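Local coordinates for NTP_transf_2 domain-containing protein (Capnocytophaga granulosa, PDB 6WT9) that synthesises the second messenger 3',3'-c-di-GMP from two molecules of GTP as part of a CBASS antiviral defence system, at residues Pro34-Lys37 with Leu42-Ile45; Asn287-Val292 with Ser345-Tyr350; Glu11-Arg16 with Ile45-Asn50. One frame throughout, in Å; residues are numbered along the deposited sequence.

Contact 1: residues Pro34-Lys37 with Leu42-Ile45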
loop_
_atom_site.group_PDB
_atom_site.type_symbol
_atom_site.label_atom_id
_atom_site.label_comp_id
_atom_site.label_asym_id
_atom_site.label_seq_id
_atom_site.Cartn_x
_atom_site.Cartn_y
_atom_site.Cartn_z
ATOM N N PRO A 34 -14.744 -14.752 16.909
ATOM C CA PRO A 34 -14.738 -15.413 18.223
ATOM C C PRO A 34 -13.875 -16.664 18.278
ATOM O O PRO A 34 -13.618 -17.165 19.381
ATOM C CB PRO A 34 -16.215 -15.755 18.451
ATOM C CG PRO A 34 -16.772 -15.908 17.078
ATOM C CD PRO A 34 -16.044 -14.897 16.225
ATOM N N ASP A 35 -13.411 -17.176 17.135
ATOM C CA ASP A 35 -12.634 -18.412 17.139
ATOM C C ASP A 35 -11.197 -18.192 17.602
ATOM O O ASP A 35 -10.535 -19.148 18.027
ATOM C CB ASP A 35 -12.632 -19.041 15.746
ATOM C CG ASP A 35 -12.051 -18.113 14.689
ATOM O OD1 ASP A 35 -12.502 -16.949 14.601
ATOM O OD2 ASP A 35 -11.139 -18.540 13.952
ATOM N N VAL A 36 -10.696 -16.960 17.525
ATOM C CA VAL A 36 -9.278 -16.704 17.751
ATOM C C VAL A 36 -8.991 -16.677 19.244
ATOM O O VAL A 36 -7.828 -16.627 19.661
ATOM C CB VAL A 36 -8.845 -15.389 17.084
ATOM C CG1 VAL A 36 -9.238 -15.406 15.622
ATOM C CG2 VAL A 36 -9.484 -14.195 17.786
ATOM N N LYS A 37 -10.048 -16.723 20.055
ATOM C CA LYS A 37 -9.903 -16.624 21.502
ATOM C C LYS A 37 -9.021 -17.737 22.056
ATOM O O LYS A 37 -9.138 -18.904 21.665
ATOM C CB LYS A 37 -11.278 -16.663 22.166
ATOM C CG LYS A 37 -12.146 -15.479 21.799
ATOM C CD LYS A 37 -13.432 -15.461 22.594
ATOM C CE LYS A 37 -13.874 -14.035 22.842
ATOM N NZ LYS A 37 -12.764 -13.240 23.432
ATOM N N LEU A 42 -3.859 -17.822 15.807
ATOM C CA LEU A 42 -5.038 -17.399 15.058
ATOM C C LEU A 42 -5.304 -15.909 15.230
ATOM O O LEU A 42 -5.789 -15.260 14.297
ATOM C CB LEU A 42 -6.265 -18.204 15.491
ATOM C CG LEU A 42 -6.201 -19.725 15.350
ATOM C CD1 LEU A 42 -7.535 -20.346 15.727
ATOM C CD2 LEU A 42 -5.790 -20.132 13.940
ATOM N N LYS A 43 -5.002 -15.358 16.409
ATOM C CA LYS A 43 -5.167 -13.923 16.627
ATOM C C LYS A 43 -4.247 -13.127 15.713
ATOM O O LYS A 43 -4.669 -12.151 15.082
ATOM C CB LYS A 43 -4.879 -13.571 18.087
ATOM C CG LYS A 43 -5.816 -14.179 19.109
ATOM C CD LYS A 43 -5.403 -13.738 20.507
ATOM C CE LYS A 43 -6.303 -14.317 21.579
ATOM N NZ LYS A 43 -5.895 -13.840 22.932
ATOM N N TYR A 44 -2.976 -13.529 15.642
ATOM C CA TYR A 44 -2.006 -12.798 14.836
ATOM C C TYR A 44 -2.362 -12.858 13.357
ATOM O O TYR A 44 -2.303 -11.839 12.659
ATOM C CB TYR A 44 -0.605 -13.358 15.083
ATOM C CG TYR A 44 0.482 -12.706 14.260
ATOM C CD1 TYR A 44 0.910 -11.416 14.537
ATOM C CD2 TYR A 44 1.089 -13.387 13.213
ATOM C CE1 TYR A 44 1.905 -10.817 13.790
ATOM C CE2 TYR A 44 2.085 -12.799 12.462
ATOM C CZ TYR A 44 2.490 -11.514 12.754
ATOM O OH TYR A 44 3.483 -10.924 12.006
ATOM N N ILE A 45 -2.748 -14.036 12.866
ATOM C CA ILE A 45 -3.097 -14.176 11.457
ATOM C C ILE A 45 -4.357 -13.383 11.131
ATOM O O ILE A 45 -4.422 -12.689 10.110
ATOM C CB ILE A 45 -3.256 -15.664 11.094
ATOM C CG1 ILE A 45 -1.936 -16.410 11.305
ATOM C CG2 ILE A 45 -3.719 -15.819 9.653
ATOM C CD1 ILE A 45 -2.078 -17.915 11.247
#

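Contact 2: residues Asn287-Val292 with Ser345-Tyr350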
loop_
_atom_site.group_PDB
_atom_site.type_symbol
_atom_site.label_atom_id
_atom_site.label_comp_id
_atom_site.label_asym_id
_atom_site.label_seq_id
_atom_site.Cartn_x
_atom_site.Cartn_y
_atom_site.Cartn_z
ATOM N N ASN A 287 -11.412 -19.533 3.421
ATOM C CA ASN A 287 -11.531 -18.709 4.613
ATOM C C ASN A 287 -10.192 -18.031 4.904
ATOM O O ASN A 287 -9.199 -18.223 4.197
ATOM C CB ASN A 287 -12.036 -19.536 5.801
ATOM C CG ASN A 287 -11.074 -20.646 6.221
ATOM O OD1 ASN A 287 -9.870 -20.435 6.370
ATOM N ND2 ASN A 287 -11.618 -21.839 6.433
ATOM N N LYS A 288 -10.167 -17.226 5.969
ATOM C CA LYS A 288 -8.985 -16.424 6.271
ATOM C C LYS A 288 -7.756 -17.296 6.496
ATOM O O LYS A 288 -6.663 -16.976 6.015
ATOM C CB LYS A 288 -9.253 -15.542 7.491
ATOM C CG LYS A 288 -9.878 -16.287 8.658
ATOM C CD LYS A 288 -10.195 -15.363 9.819
ATOM C CE LYS A 288 -10.887 -16.123 10.943
ATOM N NZ LYS A 288 -11.143 -15.263 12.131
ATOM N N TYR A 289 -7.913 -18.411 7.212
ATOM C CA TYR A 289 -6.760 -19.249 7.529
ATOM C C TYR A 289 -6.254 -19.993 6.299
ATOM O O TYR A 289 -5.044 -20.177 6.133
ATOM C CB TYR A 289 -7.121 -20.227 8.644
ATOM C CG TYR A 289 -7.571 -19.534 9.906
ATOM C CD1 TYR A 289 -6.960 -18.361 10.328
ATOM C CD2 TYR A 289 -8.619 -20.037 10.662
ATOM C CE1 TYR A 289 -7.370 -17.717 11.477
ATOM C CE2 TYR A 289 -9.037 -19.401 11.813
ATOM C CZ TYR A 289 -8.408 -18.242 12.215
ATOM O OH TYR A 289 -8.822 -17.603 13.359
ATOM N N GLN A 290 -7.164 -20.422 5.423
ATOM C CA GLN A 290 -6.773 -21.138 4.216
ATOM C C GLN A 290 -6.048 -20.254 3.211
ATOM O O GLN A 290 -5.468 -20.781 2.255
ATOM C CB GLN A 290 -8.007 -21.767 3.567
ATOM C CG GLN A 290 -8.671 -22.828 4.432
ATOM C CD GLN A 290 -10.089 -23.128 4.001
ATOM O OE1 GLN A 290 -10.740 -22.309 3.352
ATOM N NE2 GLN A 290 -10.580 -24.308 4.362
ATOM N N LEU A 291 -6.064 -18.933 3.395
ATOM C CA LEU A 291 -5.287 -18.063 2.523
ATOM C C LEU A 291 -3.787 -18.231 2.734
ATOM O O LEU A 291 -3.009 -17.909 1.828
ATOM C CB LEU A 291 -5.687 -16.603 2.741
ATOM C CG LEU A 291 -7.150 -16.253 2.454
ATOM C CD1 LEU A 291 -7.433 -14.799 2.790
ATOM C CD2 LEU A 291 -7.496 -16.549 1.001
ATOM N N VAL A 292 -3.367 -18.734 3.891
ATOM C CA VAL A 292 -1.945 -18.904 4.191
ATOM C C VAL A 292 -1.348 -20.021 3.337
ATOM O O VAL A 292 -0.299 -19.800 2.713
ATOM C CB VAL A 292 -1.715 -19.152 5.692
ATOM C CG1 VAL A 292 -0.248 -19.451 5.965
ATOM C CG2 VAL A 292 -2.173 -17.950 6.502
ATOM N N SER A 345 3.196 -23.751 8.895
ATOM C CA SER A 345 3.493 -24.937 9.689
ATOM C C SER A 345 2.866 -24.847 11.077
ATOM O O SER A 345 2.369 -25.848 11.608
ATOM C CB SER A 345 5.006 -25.133 9.788
ATOM O OG SER A 345 5.613 -24.086 10.520
ATOM N N ASN A 346 2.870 -23.656 11.676
ATOM C CA ASN A 346 2.247 -23.461 12.980
ATOM C C ASN A 346 0.727 -23.417 12.909
ATOM O O ASN A 346 0.074 -23.473 13.956
ATOM C CB ASN A 346 2.760 -22.168 13.627
ATOM C CG ASN A 346 4.268 -22.153 13.790
ATOM O OD1 ASN A 346 4.911 -23.202 13.823
ATOM N ND2 ASN A 346 4.841 -20.959 13.897
ATOM N N LEU A 347 0.153 -23.330 11.711
ATOM C CA LEU A 347 -1.284 -23.167 11.527
ATOM C C LEU A 347 -1.992 -24.441 11.091
ATOM O O LEU A 347 -3.180 -24.608 11.393
ATOM C CB LEU A 347 -1.549 -22.066 10.492
ATOM C CG LEU A 347 -2.966 -21.871 9.946
ATOM C CD1 LEU A 347 -3.896 -21.348 11.030
ATOM C CD2 LEU A 347 -2.954 -20.943 8.747
ATOM N N GLN A 348 -1.292 -25.351 10.407
ATOM C CA GLN A 348 -1.949 -26.479 9.749
ATOM C C GLN A 348 -2.718 -27.373 10.716
ATOM O O GLN A 348 -3.649 -28.064 10.288
ATOM C CB GLN A 348 -0.916 -27.306 8.979
ATOM C CG GLN A 348 0.275 -27.762 9.810
ATOM C CD GLN A 348 1.374 -28.378 8.963
ATOM O OE1 GLN A 348 1.119 -28.894 7.874
ATOM N NE2 GLN A 348 2.606 -28.322 9.458
ATOM N N SER A 349 -2.366 -27.375 12.004
ATOM C CA SER A 349 -3.084 -28.211 12.962
ATOM C C SER A 349 -4.505 -27.721 13.214
ATOM O O SER A 349 -5.332 -28.491 13.714
ATOM C CB SER A 349 -2.319 -28.279 14.284
ATOM O OG SER A 349 -2.213 -26.996 14.878
ATOM N N TYR A 350 -4.803 -26.464 12.888
ATOM C CA TYR A 350 -6.141 -25.908 13.041
ATOM C C TYR A 350 -6.955 -25.968 11.757
ATOM O O TYR A 350 -8.125 -25.577 11.763
ATOM C CB TYR A 350 -6.063 -24.455 13.522
ATOM C CG TYR A 350 -5.157 -24.235 14.712
ATOM C CD1 TYR A 350 -5.631 -24.382 16.007
ATOM C CD2 TYR A 350 -3.827 -23.872 14.539
ATOM C CE1 TYR A 350 -4.805 -24.178 17.096
ATOM C CE2 TYR A 350 -2.995 -23.667 15.620
ATOM C CZ TYR A 350 -3.489 -23.819 16.896
ATOM O OH TYR A 350 -2.661 -23.614 17.975
#

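Contact 3: residues Glu11-Arg16 with Ile45-Asn50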
loop_
_atom_site.group_PDB
_atom_site.type_symbol
_atom_site.label_atom_id
_atom_site.label_comp_id
_atom_site.label_asym_id
_atom_site.label_seq_id
_atom_site.Cartn_x
_atom_site.Cartn_y
_atom_site.Cartn_z
ATOM N N GLU A 11 0.209 -8.474 20.218
ATOM C CA GLU A 11 0.157 -7.198 20.926
ATOM C C GLU A 11 0.797 -6.090 20.102
ATOM O O GLU A 11 0.221 -5.008 19.938
ATOM C CB GLU A 11 0.851 -7.314 22.284
ATOM C CG GLU A 11 0.010 -7.954 23.370
ATOM C CD GLU A 11 0.689 -7.911 24.725
ATOM O OE1 GLU A 11 1.938 -7.957 24.768
ATOM O OE2 GLU A 11 -0.023 -7.820 25.746
ATOM N N ASN A 12 1.999 -6.346 19.577
ATOM C CA ASN A 12 2.671 -5.359 18.740
ATOM C C ASN A 12 1.833 -5.013 17.516
ATOM O O ASN A 12 1.801 -3.857 17.081
ATOM C CB ASN A 12 4.047 -5.880 18.322
ATOM C CG ASN A 12 4.819 -4.878 17.486
ATOM O OD1 ASN A 12 5.478 -3.989 18.021
ATOM N ND2 ASN A 12 4.737 -5.015 16.167
ATOM N N LEU A 13 1.144 -6.006 16.950
ATOM C CA LEU A 13 0.276 -5.743 15.809
ATOM C C LEU A 13 -0.909 -4.866 16.197
ATOM O O LEU A 13 -1.354 -4.039 15.391
ATOM C CB LEU A 13 -0.209 -7.059 15.206
ATOM C CG LEU A 13 -0.995 -6.963 13.898
ATOM C CD1 LEU A 13 -0.199 -6.187 12.863
ATOM C CD2 LEU A 13 -1.329 -8.351 13.387
ATOM N N GLN A 14 -1.434 -5.032 17.415
ATOM C CA GLN A 14 -2.507 -4.158 17.883
ATOM C C GLN A 14 -2.046 -2.707 17.940
ATOM O O GLN A 14 -2.792 -1.795 17.569
ATOM C CB GLN A 14 -3.004 -4.615 19.255
ATOM C CG GLN A 14 -3.913 -5.839 19.230
ATOM C CD GLN A 14 -4.344 -6.271 20.620
ATOM O OE1 GLN A 14 -3.522 -6.391 21.527
ATOM N NE2 GLN A 14 -5.641 -6.499 20.796
ATOM N N ASN A 15 -0.816 -2.476 18.404
ATOM C CA ASN A 15 -0.282 -1.121 18.460
ATOM C C ASN A 15 0.025 -0.565 17.078
ATOM O O ASN A 15 0.026 0.658 16.900
ATOM C CB ASN A 15 0.977 -1.091 19.328
ATOM C CG ASN A 15 0.695 -1.452 20.775
ATOM O OD1 ASN A 15 -0.381 -1.168 21.301
ATOM N ND2 ASN A 15 1.666 -2.078 21.428
ATOM N N ARG A 16 0.280 -1.428 16.095
ATOM C CA ARG A 16 0.538 -0.956 14.740
ATOM C C ARG A 16 -0.753 -0.541 14.043
ATOM O O ARG A 16 -0.835 0.553 13.475
ATOM C CB ARG A 16 1.260 -2.041 13.941
ATOM C CG ARG A 16 1.483 -1.707 12.475
ATOM C CD ARG A 16 2.052 -2.910 11.737
ATOM N NE ARG A 16 3.321 -3.339 12.318
ATOM C CZ ARG A 16 3.739 -4.600 12.359
ATOM N NH1 ARG A 16 2.983 -5.572 11.858
ATOM N NH2 ARG A 16 4.910 -4.890 12.912
ATOM N N ILE A 45 -2.748 -14.036 12.866
ATOM C CA ILE A 45 -3.097 -14.176 11.457
ATOM C C ILE A 45 -4.357 -13.383 11.131
ATOM O O ILE A 45 -4.422 -12.689 10.110
ATOM C CB ILE A 45 -3.256 -15.664 11.094
ATOM C CG1 ILE A 45 -1.936 -16.410 11.305
ATOM C CG2 ILE A 45 -3.719 -15.819 9.653
ATOM C CD1 ILE A 45 -2.078 -17.915 11.247
ATOM N N THR A 46 -5.374 -13.465 11.994
ATOM C CA THR A 46 -6.631 -12.775 11.720
ATOM C C THR A 46 -6.450 -11.263 11.729
ATOM O O THR A 46 -7.014 -10.560 10.882
ATOM C CB THR A 46 -7.697 -13.186 12.736
ATOM O OG1 THR A 46 -7.885 -14.606 12.691
ATOM C CG2 THR A 46 -9.016 -12.504 12.419
ATOM N N LEU A 47 -5.665 -10.741 12.674
ATOM C CA LEU A 47 -5.448 -9.300 12.727
ATOM C C LEU A 47 -4.540 -8.826 11.600
ATOM O O LEU A 47 -4.732 -7.723 11.077
ATOM C CB LEU A 47 -4.868 -8.899 14.083
ATOM C CG LEU A 47 -4.796 -7.392 14.331
ATOM C CD1 LEU A 47 -6.147 -6.750 14.060
ATOM C CD2 LEU A 47 -4.337 -7.098 15.751
ATOM N N ALA A 48 -3.558 -9.641 11.203
ATOM C CA ALA A 48 -2.672 -9.260 10.109
ATOM C C ALA A 48 -3.398 -9.200 8.772
ATOM O O ALA A 48 -2.890 -8.577 7.835
ATOM C CB ALA A 48 -1.493 -10.230 10.017
HETATM N N MSE A 49 -4.561 -9.833 8.664
HETATM C CA MSE A 49 -5.355 -9.790 7.444
HETATM C C MSE A 49 -6.451 -8.743 7.556
HETATM O O MSE A 49 -7.012 -8.304 6.553
HETATM C CB MSE A 49 -5.969 -11.157 7.154
HETATM C CG MSE A 49 -4.956 -12.238 6.839
HETATM SE SE MSE A 49 -5.806 -13.969 6.537
HETATM C CE MSE A 49 -4.238 -14.935 5.889
ATOM N N ASN A 50 -6.748 -8.351 8.792
ATOM C CA ASN A 50 -7.840 -7.424 9.044
ATOM C C ASN A 50 -7.509 -6.042 8.494
ATOM O O ASN A 50 -6.364 -5.587 8.551
ATOM C CB ASN A 50 -8.124 -7.344 10.544
ATOM C CG ASN A 50 -9.567 -6.985 10.849
ATOM O OD1 ASN A 50 -9.878 -5.843 11.187
ATOM N ND2 ASN A 50 -10.456 -7.963 10.735
#

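Contact 1: residues Pro34-Lys37 with Leu42-Ile45
The flat carboxylate of D35 stands with OD2 4.4 Å from the L42 methyl CD1, and its oxygens have partners elsewhere: OD1 in a salt bridge with K288, OD2 in a hydrogen bond with the hydroxyl of Y289. The peptide group that follows V36 is met more closely, by the aliphatic chain of K43. Fully extended beyond CG, that chain presents alternate carbons to the V36 oxygen, CG at 3.2 Å and CE at 3.4 Å, while CD is set back at 3.9 Å. The V36 and K43 side chains themselves cross at a slant, V36 CB lying 3.8 Å from K43 CG. With CG1 trans to its own carbonyl carbon (chi1 -54°), V36 carries this methyl to 3.7 Å from L42 O, an oxygen that also accepts from T46 OG1, and to 4.1 Å from L42 CB. The middle of the contact is aliphatic carbon set against backbone carbonyls, with the charged ends of D35, K37 and K43 at its margins. It folds the short connection between helices 23-32 and 40-49 back onto the first turn of the latter. F30 of helix 23-32 touches V36, K37 and K43, whereas L42 reaches on to L347 of helix 327-347.

Contact 2: residues Asn287-Val292 with Ser345-Tyr350
A methyl group pressed against a backbone oxygen marks this contact: CD2 of L347 lies 3.4 Å from the carbonyl O of Y289, the same oxygen that accepts a hydrogen bond from V292 N. The turn bearing that oxygen has the reciprocal bonds of a capping box. N287 OD1 receives the backbone N of Q290 in an Asx motif, and Q290 OE1 receives the backbone N of N287, both at 2.9 Å and the latter nearly straight at 167°. These bonds lie on the side of the turn remote from L347, so polar fixation and apolar contact are separated. L347 projects from the C-terminal part of helix 327-347, CG trans to its backbone N (chi1 170°), which turns the branch toward Y289 and V292. CD1 reaches Y289 CB at 4.2 Å and stands obliquely to the phenol ring, one face of which is covered by K288 CG, over the ring centre. All three touching residues are buried, with L42 and selenomethionine M49 of helix 40-49 and F252 of helix 245-259 close by. CD2 of L347 meets V292 tip to tip, 3.8 Å from both CB and CG2 of the valine.

Contact 3: residues Glu11-Arg16 with Ile45-Asn50
L13 reaches across to L47 and A48 with a single methyl, CD2, which does most of the touching. That carbon lies 3.6 Å from L47 CB and 3.9 Å from A48 CB, and it comes to 3.4 Å from A48 N, so it rests on the backbone of helix 40-49 as well as on its side chains. L47 answers with CD2, which is 3.8 Å from L13 CG and 3.7 Å from Q14 CG. In each leucine CG is trans to the backbone N (chi1 -173° in L13, -171° in L47), which extends the side chain out from its helix toward the other. The two slide past each other in opposite directions. Q14 instead crosses L47 at about a right angle, offering the aliphatic part of its extended chain. Behind these side chains are two nearly parallel helices, whose segment axes approach to 10.1 Å and cross at 18°. This pair belongs to the helical part of the CD-NTase, apart from the mixed sheet of the nucleotidyltransferase fold. Further out, F29 of helix 23-32 packs on L47 and T26 of the same helix on Q14, while Y44, one turn before A48 on helix 40-49, also touches L13. Helix 245-259 ties both partners together through N255: its OD1 accepts from R16 NH1 and its ND2 donates to A48 O, while L13 packs on the same asparagine. R16 also uses NH2 for a salt bridge with D259, and R251 NH2 donates to the backbone O of selenomethionine M49, near the C-terminal end of helix 40-49.

Helix 40-49 serves contacts 1 and 3, which use successive turns of it, and it also touches both sides of contact 2. The touching residues of contact 2 are all buried, whereas contacts 1 and 3 are partly so; contact 1 runs out to exposed charged residues at its edge. All three are apolar across their segments, yet their surroundings differ: contact 1 is joined to contact 2 by the polar ends of K288 and Y289, and contact 3 is framed by polar groups of helix 245-259. T46 OG1 lies where the three converge, 3.2 Å from Y289 OH in a probable hydrogen bond and 3.3 Å from V36 CG1.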